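Local coordinates for protein Pex (Synechococcus elongatus PCC 7942, PDB 2E1N) that modifies the cyanobacterial circadian clock as a period extender and probably binds DNA through a PadR-like winged-helix domain, at residues Tyr38-Gly50 and Gly95-Asn107. Sequence-based numbering, arbitrary orientation.
Sequences YVLAVLRHEDSYG and GRPRRMYQLAQAN. With SO4 (sulfate ion), chain D.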
ATOM      1  N   TYR B  38      -5.771  -0.308 -14.483  1.00 30.31           N
ATOM      2  CA  TYR B  38      -4.652  -1.098 -15.046  1.00 30.37           C
ATOM      3  C   TYR B  38      -5.086  -1.874 -16.309  1.00 31.42           C
ATOM      4  O   TYR B  38      -4.447  -1.837 -17.356  1.00 31.35           O
ATOM      5  CB  TYR B  38      -4.090  -2.073 -13.987  1.00 30.19           C
ATOM      6  CG  TYR B  38      -3.265  -3.192 -14.624  1.00 30.78           C
ATOM      7  CD1 TYR B  38      -2.057  -2.916 -15.272  1.00 31.38           C
ATOM      8  CD2 TYR B  38      -3.706  -4.497 -14.592  1.00 29.35           C
ATOM      9  CE1 TYR B  38      -1.334  -3.948 -15.905  1.00 28.38           C
ATOM     10  CE2 TYR B  38      -2.974  -5.521 -15.203  1.00 28.27           C
ATOM     11  CZ  TYR B  38      -1.808  -5.209 -15.885  1.00 29.31           C
ATOM     12  OH  TYR B  38      -1.062  -6.166 -16.520  1.00 31.58           O
ATOM     13  N   VAL B  39      -6.186  -2.598 -16.212  1.00 30.24           N
ATOM     14  CA  VAL B  39      -6.646  -3.363 -17.362  1.00 30.28           C
ATOM     15  C   VAL B  39      -6.871  -2.448 -18.539  1.00 31.25           C
ATOM     16  O   VAL B  39      -6.415  -2.725 -19.651  1.00 31.75           O
ATOM     17  CB  VAL B  39      -7.905  -4.157 -17.004  1.00 30.98           C
ATOM     18  CG1 VAL B  39      -8.557  -4.766 -18.235  1.00 29.85           C
ATOM     19  CG2 VAL B  39      -7.554  -5.243 -15.938  1.00 30.27           C
ATOM     20  N   LEU B  40      -7.518  -1.316 -18.321  1.00 30.65           N
ATOM     21  CA  LEU B  40      -7.734  -0.385 -19.413  1.00 29.43           C
ATOM     22  C   LEU B  40      -6.459   0.207 -20.002  1.00 30.99           C
ATOM     23  O   LEU B  40      -6.358   0.358 -21.226  1.00 31.97           O
ATOM     24  CB  LEU B  40      -8.735   0.695 -19.001  1.00 30.27           C
ATOM     25  CG  LEU B  40     -10.198   0.200 -18.854  1.00 27.47           C
ATOM     26  CD1 LEU B  40     -11.085   1.374 -18.409  1.00 29.77           C
ATOM     27  CD2 LEU B  40     -10.784  -0.506 -20.139  1.00 33.20           C
ATOM     28  N   ALA B  41      -5.471   0.476 -19.144  1.00 31.26           N
ATOM     29  CA  ALA B  41      -4.134   0.924 -19.596  1.00 31.08           C
ATOM     30  C   ALA B  41      -3.513  -0.098 -20.572  1.00 31.29           C
ATOM     31  O   ALA B  41      -2.929   0.311 -21.589  1.00 31.51           O
ATOM     32  CB  ALA B  41      -3.220   1.185 -18.398  1.00 32.18           C
ATOM     33  N   VAL B  42      -3.659  -1.390 -20.287  1.00 31.09           N
ATOM     34  CA  VAL B  42      -3.179  -2.452 -21.174  1.00 31.62           C
ATOM     35  C   VAL B  42      -3.942  -2.491 -22.488  1.00 31.05           C
ATOM     36  O   VAL B  42      -3.343  -2.486 -23.565  1.00 31.82           O
ATOM     37  CB  VAL B  42      -3.208  -3.836 -20.479  1.00 31.27           C
ATOM     38  CG1 VAL B  42      -2.778  -4.954 -21.453  1.00 33.49           C
ATOM     39  CG2 VAL B  42      -2.316  -3.817 -19.236  1.00 31.50           C
ATOM     40  N   LEU B  43      -5.276  -2.510 -22.393  1.00 31.76           N
ATOM     41  CA  LEU B  43      -6.141  -2.695 -23.547  1.00 32.53           C
ATOM     42  C   LEU B  43      -6.111  -1.514 -24.522  1.00 34.33           C
ATOM     43  O   LEU B  43      -6.476  -1.661 -25.689  1.00 34.28           O
ATOM     44  CB  LEU B  43      -7.563  -3.002 -23.057  1.00 32.25           C
ATOM     45  CG  LEU B  43      -7.741  -4.315 -22.300  1.00 32.07           C
ATOM     46  CD1 LEU B  43      -9.236  -4.543 -21.989  1.00 29.03           C
ATOM     47  CD2 LEU B  43      -7.181  -5.547 -23.080  1.00 31.50           C
ATOM     48  N   ARG B  44      -5.684  -0.338 -24.052  1.00 34.78           N
ATOM     49  CA  ARG B  44      -5.488   0.797 -24.946  1.00 35.96           C
ATOM     50  C   ARG B  44      -4.350   0.560 -25.949  1.00 38.52           C
ATOM     51  O   ARG B  44      -4.321   1.242 -26.980  1.00 39.39           O
ATOM     52  CB  ARG B  44      -5.263   2.090 -24.170  1.00 36.01           C
ATOM     53  CG  ARG B  44      -6.549   2.562 -23.495  1.00 35.58           C
ATOM     54  CD  ARG B  44      -6.339   3.825 -22.674  1.00 37.76           C
ATOM     55  NE  ARG B  44      -5.684   4.857 -23.451  1.00 41.64           N
ATOM     56  CZ  ARG B  44      -6.284   5.640 -24.325  1.00 44.95           C
ATOM     57  NH1 ARG B  44      -7.575   5.533 -24.583  1.00 45.21           N
ATOM     58  NH2 ARG B  44      -5.566   6.544 -24.952  1.00 47.18           N
ATOM     59  N   HIS B  45      -3.426  -0.355 -25.646  1.00 38.94           N
ATOM     60  CA  HIS B  45      -2.346  -0.721 -26.569  1.00 41.38           C
ATOM     61  C   HIS B  45      -2.487  -2.065 -27.274  1.00 40.87           C
ATOM     62  O   HIS B  45      -1.948  -2.239 -28.357  1.00 39.10           O
ATOM     63  CB  HIS B  45      -1.030  -0.750 -25.820  1.00 42.61           C
ATOM     64  CG  HIS B  45      -0.830   0.429 -24.925  1.00 48.83           C
ATOM     65  ND1 HIS B  45      -0.494   0.302 -23.592  1.00 53.63           N
ATOM     66  CD2 HIS B  45      -0.960   1.759 -25.161  1.00 53.21           C
ATOM     67  CE1 HIS B  45      -0.398   1.503 -23.052  1.00 54.83           C
ATOM     68  NE2 HIS B  45      -0.678   2.404 -23.981  1.00 54.57           N
ATOM     69  N   GLU B  46      -3.131  -3.038 -26.641  1.00 38.97           N
ATOM     70  CA  GLU B  46      -3.185  -4.391 -27.182  1.00 39.90           C
ATOM     71  C   GLU B  46      -4.364  -5.144 -26.576  1.00 38.29           C
ATOM     72  O   GLU B  46      -4.694  -4.923 -25.413  1.00 38.76           O
ATOM     73  CB  GLU B  46      -1.895  -5.141 -26.832  1.00 40.56           C
ATOM     74  CG  GLU B  46      -1.629  -5.295 -25.336  1.00 45.42           C
ATOM     75  CD  GLU B  46      -0.295  -5.960 -25.008  1.00 51.69           C
ATOM     76  OE1 GLU B  46       0.404  -6.425 -25.948  1.00 55.54           O
ATOM     77  OE2 GLU B  46       0.046  -6.031 -23.805  1.00 55.49           O
ATOM     78  N   ASP B  47      -4.931  -6.087 -27.323  1.00 36.50           N
ATOM     79  CA  ASP B  47      -5.923  -6.992 -26.768  1.00 35.41           C
ATOM     80  C   ASP B  47      -5.180  -7.920 -25.796  1.00 34.34           C
ATOM     81  O   ASP B  47      -4.000  -8.224 -25.996  1.00 34.60           O
ATOM     82  CB  ASP B  47      -6.584  -7.827 -27.856  1.00 35.72           C
ATOM     83  CG  ASP B  47      -7.400  -7.004 -28.830  1.00 38.16           C
ATOM     84  OD1 ASP B  47      -7.423  -5.757 -28.724  1.00 36.02           O
ATOM     85  OD2 ASP B  47      -7.997  -7.645 -29.732  1.00 39.47           O
ATOM     86  N   SER B  48      -5.861  -8.398 -24.777  1.00 33.18           N
ATOM     87  CA  SER B  48      -5.226  -9.278 -23.805  1.00 33.30           C
ATOM     88  C   SER B  48      -6.218 -10.299 -23.247  1.00 33.30           C
ATOM     89  O   SER B  48      -7.363 -10.408 -23.713  1.00 32.87           O
ATOM     90  CB  SER B  48      -4.491  -8.456 -22.730  1.00 33.52           C
ATOM     91  OG  SER B  48      -3.567  -9.266 -21.972  1.00 33.24           O
ATOM     92  N   TYR B  49      -5.732 -11.111 -22.317  1.00 33.30           N
ATOM     93  CA  TYR B  49      -6.509 -12.162 -21.700  1.00 33.64           C
ATOM     94  C   TYR B  49      -6.094 -12.280 -20.223  1.00 33.51           C
ATOM     95  O   TYR B  49      -5.066 -11.741 -19.824  1.00 33.15           O
ATOM     96  CB  TYR B  49      -6.330 -13.460 -22.454  1.00 33.05           C
ATOM     97  CG  TYR B  49      -4.904 -13.973 -22.640  1.00 32.42           C
ATOM     98  CD1 TYR B  49      -4.441 -15.071 -21.918  1.00 36.19           C
ATOM     99  CD2 TYR B  49      -4.042 -13.411 -23.578  1.00 35.16           C
ATOM    100  CE1 TYR B  49      -3.170 -15.575 -22.104  1.00 35.78           C
ATOM    101  CE2 TYR B  49      -2.727 -13.912 -23.760  1.00 34.48           C
ATOM    102  CZ  TYR B  49      -2.314 -14.983 -23.034  1.00 36.64           C
ATOM    103  OH  TYR B  49      -1.043 -15.498 -23.190  1.00 37.57           O
ATOM    104  N   GLY B  50      -6.925 -12.942 -19.423  1.00 34.30           N
ATOM    105  CA  GLY B  50      -6.730 -12.957 -17.960  1.00 34.18           C
ATOM    106  C   GLY B  50      -5.346 -13.332 -17.514  1.00 33.95           C
ATOM    107  O   GLY B  50      -4.688 -12.626 -16.717  1.00 32.97           O
ATOM    108  N   GLY B  95      -7.424 -27.692 -26.733  1.00 49.24           N
ATOM    109  CA  GLY B  95      -8.860 -27.778 -26.924  1.00 49.17           C
ATOM    110  C   GLY B  95      -9.567 -26.545 -26.376  1.00 49.11           C
ATOM    111  O   GLY B  95     -10.427 -25.977 -27.038  1.00 49.27           O
ATOM    112  N   ARG B  96      -9.189 -26.140 -25.161  1.00 49.01           N
ATOM    113  CA  ARG B  96      -9.857 -25.046 -24.469  1.00 48.76           C
ATOM    114  C   ARG B  96      -9.618 -23.721 -25.193  1.00 48.02           C
ATOM    115  O   ARG B  96      -8.474 -23.349 -25.450  1.00 48.04           O
ATOM    116  CB  ARG B  96      -9.364 -24.965 -23.025  1.00 49.31           C
ATOM    117  CG  ARG B  96     -10.160 -24.017 -22.149  1.00 49.69           C
ATOM    118  CD  ARG B  96      -9.955 -24.357 -20.700  1.00 51.18           C
ATOM    119  NE  ARG B  96      -8.541 -24.361 -20.325  1.00 52.55           N
ATOM    120  CZ  ARG B  96      -7.822 -23.268 -20.084  1.00 53.13           C
ATOM    121  NH1 ARG B  96      -8.367 -22.060 -20.215  1.00 53.20           N
ATOM    122  NH2 ARG B  96      -6.546 -23.381 -19.743  1.00 53.04           N
ATOM    123  N   PRO B  97     -10.702 -23.002 -25.532  1.00 47.14           N
ATOM    124  CA  PRO B  97     -10.514 -21.699 -26.172  1.00 45.53           C
ATOM    125  C   PRO B  97     -10.158 -20.657 -25.140  1.00 43.91           C
ATOM    126  O   PRO B  97     -10.347 -20.870 -23.932  1.00 44.51           O
ATOM    127  CB  PRO B  97     -11.866 -21.410 -26.823  1.00 46.26           C
ATOM    128  CG  PRO B  97     -12.855 -22.165 -26.006  1.00 47.80           C
ATOM    129  CD  PRO B  97     -12.123 -23.313 -25.310  1.00 47.02           C
ATOM    130  N   ARG B  98      -9.625 -19.541 -25.629  1.00 41.02           N
ATOM    131  CA  ARG B  98      -9.083 -18.471 -24.783  1.00 38.89           C
ATOM    132  C   ARG B  98     -10.003 -17.265 -24.924  1.00 36.70           C
ATOM    133  O   ARG B  98     -10.318 -16.853 -26.014  1.00 35.55           O
ATOM    134  CB  ARG B  98      -7.670 -18.136 -25.255  1.00 38.67           C
ATOM    135  CG  ARG B  98      -6.966 -17.040 -24.495  1.00 39.76           C
ATOM    136  CD  ARG B  98      -5.668 -17.599 -23.948  1.00 44.24           C
ATOM    137  NE  ARG B  98      -4.579 -17.260 -24.811  1.00 46.50           N
ATOM    138  CZ  ARG B  98      -3.386 -17.816 -24.809  1.00 45.37           C
ATOM    139  NH1 ARG B  98      -3.051 -18.803 -23.980  1.00 48.77           N
ATOM    140  NH2 ARG B  98      -2.513 -17.348 -25.670  1.00 48.10           N
ATOM    141  N   ARG B  99     -10.435 -16.701 -23.806  1.00 35.86           N
ATOM    142  CA  ARG B  99     -11.267 -15.505 -23.860  1.00 34.55           C
ATOM    143  C   ARG B  99     -10.306 -14.335 -23.923  1.00 34.93           C
ATOM    144  O   ARG B  99      -9.543 -14.102 -22.949  1.00 34.98           O
ATOM    145  CB  ARG B  99     -12.151 -15.409 -22.625  1.00 34.94           C
ATOM    146  CG  ARG B  99     -13.219 -14.339 -22.681  1.00 35.02           C
ATOM    147  CD  ARG B  99     -14.190 -14.654 -23.756  1.00 34.52           C
ATOM    148  NE  ARG B  99     -15.351 -13.769 -23.785  1.00 33.65           N
ATOM    149  CZ  ARG B  99     -16.216 -13.725 -24.787  1.00 38.72           C
ATOM    150  NH1 ARG B  99     -16.017 -14.428 -25.894  1.00 39.16           N
ATOM    151  NH2 ARG B  99     -17.246 -12.895 -24.724  1.00 40.33           N
ATOM    152  N   MET B 100     -10.345 -13.627 -25.045  1.00 33.22           N
ATOM    153  CA  MET B 100      -9.639 -12.371 -25.240  1.00 33.48           C
ATOM    154  C   MET B 100     -10.557 -11.173 -24.947  1.00 33.23           C
ATOM    155  O   MET B 100     -11.775 -11.250 -25.124  1.00 33.53           O
ATOM    156  CB  MET B 100      -9.171 -12.246 -26.688  1.00 34.30           C
ATOM    157  CG  MET B 100      -8.235 -13.343 -27.160  1.00 34.75           C
ATOM    158  SD  MET B 100      -6.638 -13.368 -26.324  1.00 35.71           S
ATOM    159  CE  MET B 100      -5.951 -11.777 -26.802  1.00 33.32           C
ATOM    160  N   TYR B 101      -9.937 -10.045 -24.607  1.00 32.15           N
ATOM    161  CA  TYR B 101     -10.649  -8.817 -24.284  1.00 32.32           C
ATOM    162  C   TYR B 101     -10.059  -7.660 -25.094  1.00 32.43           C
ATOM    163  O   TYR B 101      -8.830  -7.625 -25.392  1.00 32.15           O
ATOM    164  CB  TYR B 101     -10.585  -8.513 -22.783  1.00 32.46           C
ATOM    165  CG  TYR B 101     -11.223  -9.566 -21.964  1.00 35.48           C
ATOM    166  CD1 TYR B 101     -12.617  -9.609 -21.780  1.00 38.12           C
ATOM    167  CD2 TYR B 101     -10.468 -10.532 -21.392  1.00 37.48           C
ATOM    168  CE1 TYR B 101     -13.191 -10.606 -21.029  1.00 36.75           C
ATOM    169  CE2 TYR B 101     -11.041 -11.532 -20.640  1.00 38.08           C
ATOM    170  CZ  TYR B 101     -12.402 -11.571 -20.487  1.00 38.85           C
ATOM    171  OH  TYR B 101     -12.949 -12.578 -19.704  1.00 40.40           O
ATOM    172  N   GLN B 102     -10.944  -6.761 -25.515  1.00 32.49           N
ATOM    173  CA  GLN B 102     -10.532  -5.579 -26.267  1.00 33.42           C
ATOM    174  C   GLN B 102     -11.417  -4.390 -25.919  1.00 33.06           C
ATOM    175  O   GLN B 102     -12.512  -4.558 -25.401  1.00 31.91           O
ATOM    176  CB  GLN B 102     -10.550  -5.870 -27.782  1.00 33.91           C
ATOM    177  CG  GLN B 102     -11.952  -5.990 -28.348  1.00 38.42           C
ATOM    178  CD  GLN B 102     -12.017  -6.550 -29.795  1.00 39.42           C
ATOM    179  OE1 GLN B 102     -11.196  -6.224 -30.645  1.00 47.02           O
ATOM    180  NE2 GLN B 102     -13.017  -7.331 -30.053  1.00 39.77           N
ATOM    181  N   LEU B 103     -10.940  -3.180 -26.194  1.00 33.34           N
ATOM    182  CA  LEU B 103     -11.798  -2.024 -26.010  1.00 32.82           C
ATOM    183  C   LEU B 103     -12.860  -2.082 -27.080  1.00 33.11           C
ATOM    184  O   LEU B 103     -12.541  -2.310 -28.255  1.00 34.40           O
ATOM    185  CB  LEU B 103     -11.020  -0.714 -26.127  1.00 33.69           C
ATOM    186  CG  LEU B 103      -9.922  -0.478 -25.132  1.00 35.11           C
ATOM    187  CD1 LEU B 103      -9.244   0.844 -25.470  1.00 36.14           C
ATOM    188  CD2 LEU B 103     -10.465  -0.493 -23.719  1.00 34.51           C
ATOM    189  N   ALA B 104     -14.117  -1.877 -26.689  1.00 32.60           N
ATOM    190  CA  ALA B 104     -15.216  -1.751 -27.650  1.00 32.44           C
ATOM    191  C   ALA B 104     -15.190  -0.368 -28.363  1.00 33.52           C
ATOM    192  O   ALA B 104     -14.639   0.591 -27.823  1.00 33.33           O
ATOM    193  CB  ALA B 104     -16.530  -1.917 -26.947  1.00 32.92           C
ATOM    194  N   GLN B 105     -15.749  -0.310 -29.574  1.00 33.66           N
ATOM    195  CA  GLN B 105     -15.898   0.980 -30.298  1.00 35.27           C
ATOM    196  C   GLN B 105     -17.008   1.739 -29.615  1.00 36.88           C
ATOM    197  O   GLN B 105     -18.123   1.202 -29.485  1.00 38.70           O
ATOM    198  CB  GLN B 105     -16.241   0.773 -31.765  1.00 35.49           C
ATOM    199  CG  GLN B 105     -15.089   0.175 -32.619  1.00 38.76           C
ATOM    200  CD  GLN B 105     -15.285   0.360 -34.131  1.00 38.45           C
ATOM    201  OE1 GLN B 105     -15.380   1.481 -34.614  1.00 44.96           O
ATOM    202  NE2 GLN B 105     -15.358  -0.726 -34.866  1.00 41.23           N
ATOM    203  N   ALA B 106     -16.720   2.984 -29.235  1.00 36.87           N
ATOM    204  CA  ALA B 106     -17.677   3.875 -28.577  1.00 37.46           C
ATOM    205  C   ALA B 106     -17.317   5.341 -28.814  1.00 37.67           C
ATOM    206  O   ALA B 106     -16.150   5.679 -28.980  1.00 38.07           O
ATOM    207  CB  ALA B 106     -17.667   3.638 -27.095  1.00 36.86           C
ATOM    208  N   ASN B 107     -18.313   6.214 -28.775  1.00 37.45           N
ATOM    209  CA  ASN B 107     -18.036   7.665 -28.868  1.00 36.95           C
ATOM    210  C   ASN B 107     -17.248   8.173 -27.655  1.00 39.20           C
ATOM    211  O   ASN B 107     -16.176   8.789 -27.777  1.00 39.14           O
ATOM    212  CB  ASN B 107     -19.363   8.427 -29.113  1.00 35.74           C
ATOM    213  CG  ASN B 107     -19.844   8.320 -30.602  1.00 33.56           C
ATOM    214  OD1 ASN B 107     -20.992   8.646 -30.980  1.00 34.79           O
ATOM    215  ND2 ASN B 107     -18.947   7.908 -31.430  1.00 29.88           N
TER
HETATM  216  S   SO4 D 301      -5.785 -19.107 -20.808  1.00 61.78           S
HETATM  217  O1  SO4 D 301      -6.195 -20.063 -19.801  1.00 65.52           O
HETATM  218  O2  SO4 D 301      -6.663 -19.297 -21.939  1.00 65.72           O
HETATM  219  O3  SO4 D 301      -5.861 -17.729 -20.346  1.00 64.35           O
HETATM  220  O4  SO4 D 301      -4.423 -19.408 -21.220  1.00 66.03           O
HETATM  221  O   HOH W   1      -7.919  -3.662 -27.003  1.00 36.08           O
HETATM  222  O   HOH W   2      -8.897  -4.356 -30.440  1.00 41.41           O
HETATM  223  O   HOH W   3      -9.155 -14.531 -20.377  1.00 35.38           O
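The guanidinium of Arg98 lies flat over one face of the Tyr49 ring, the two planes only 4° apart and its CZ 3.9 Å from the ring centroid. Arginine suits this place because its flat cation can stack while its N-H groups still point outward: NH1 hydrogen-bonds sulfate O4, 3.1 Å away. The broad tyrosine ring offers a face to the cation while, with a chi1 of 56° setting CG between the backbone N and the carbonyl carbon, its CD2 meets Met100 SD at 3.8 Å in an oblique Met-aromatic contact. Without the ring, as with an alanine here, Arg98 would probably lose its stacking surface and turn more freely from the sulfate, and Met100 SD would lose its aromatic neighbour. One residue along, Ser48 and Tyr101 form an antiparallel hydrogen-bonded pair, their side chains on the other face of the sheet: Tyr101 N reaches Ser48 O at 2.7 Å, and Ser48 N meets Tyr101 O, in the carbonyl plane, at 3.1 Å. One water joins Leu43 O, Asp47 OD1 and Leu103 N, while OD2 of Asp47 is held by Tyr87. Leucine's two methyls suit the junction with helix 32-43: CD2 of Leu103 meets CD2 of Leu40 at 3.6 Å and CB of Leu43, while CD1 packs on CG of Arg44. Arg96, Arg94 and Thr51 also bind the sulfate, probably from the crystallisation liquor; such a cationic site is consistent with phosphate binding. The short, weakly bonded strand 48-49 pairs with strand 98-103 through Ser48 and Tyr101, forming with strand 84-89 the antiparallel sheet of a winged helix-turn-helix domain, as in PadR-like regulators.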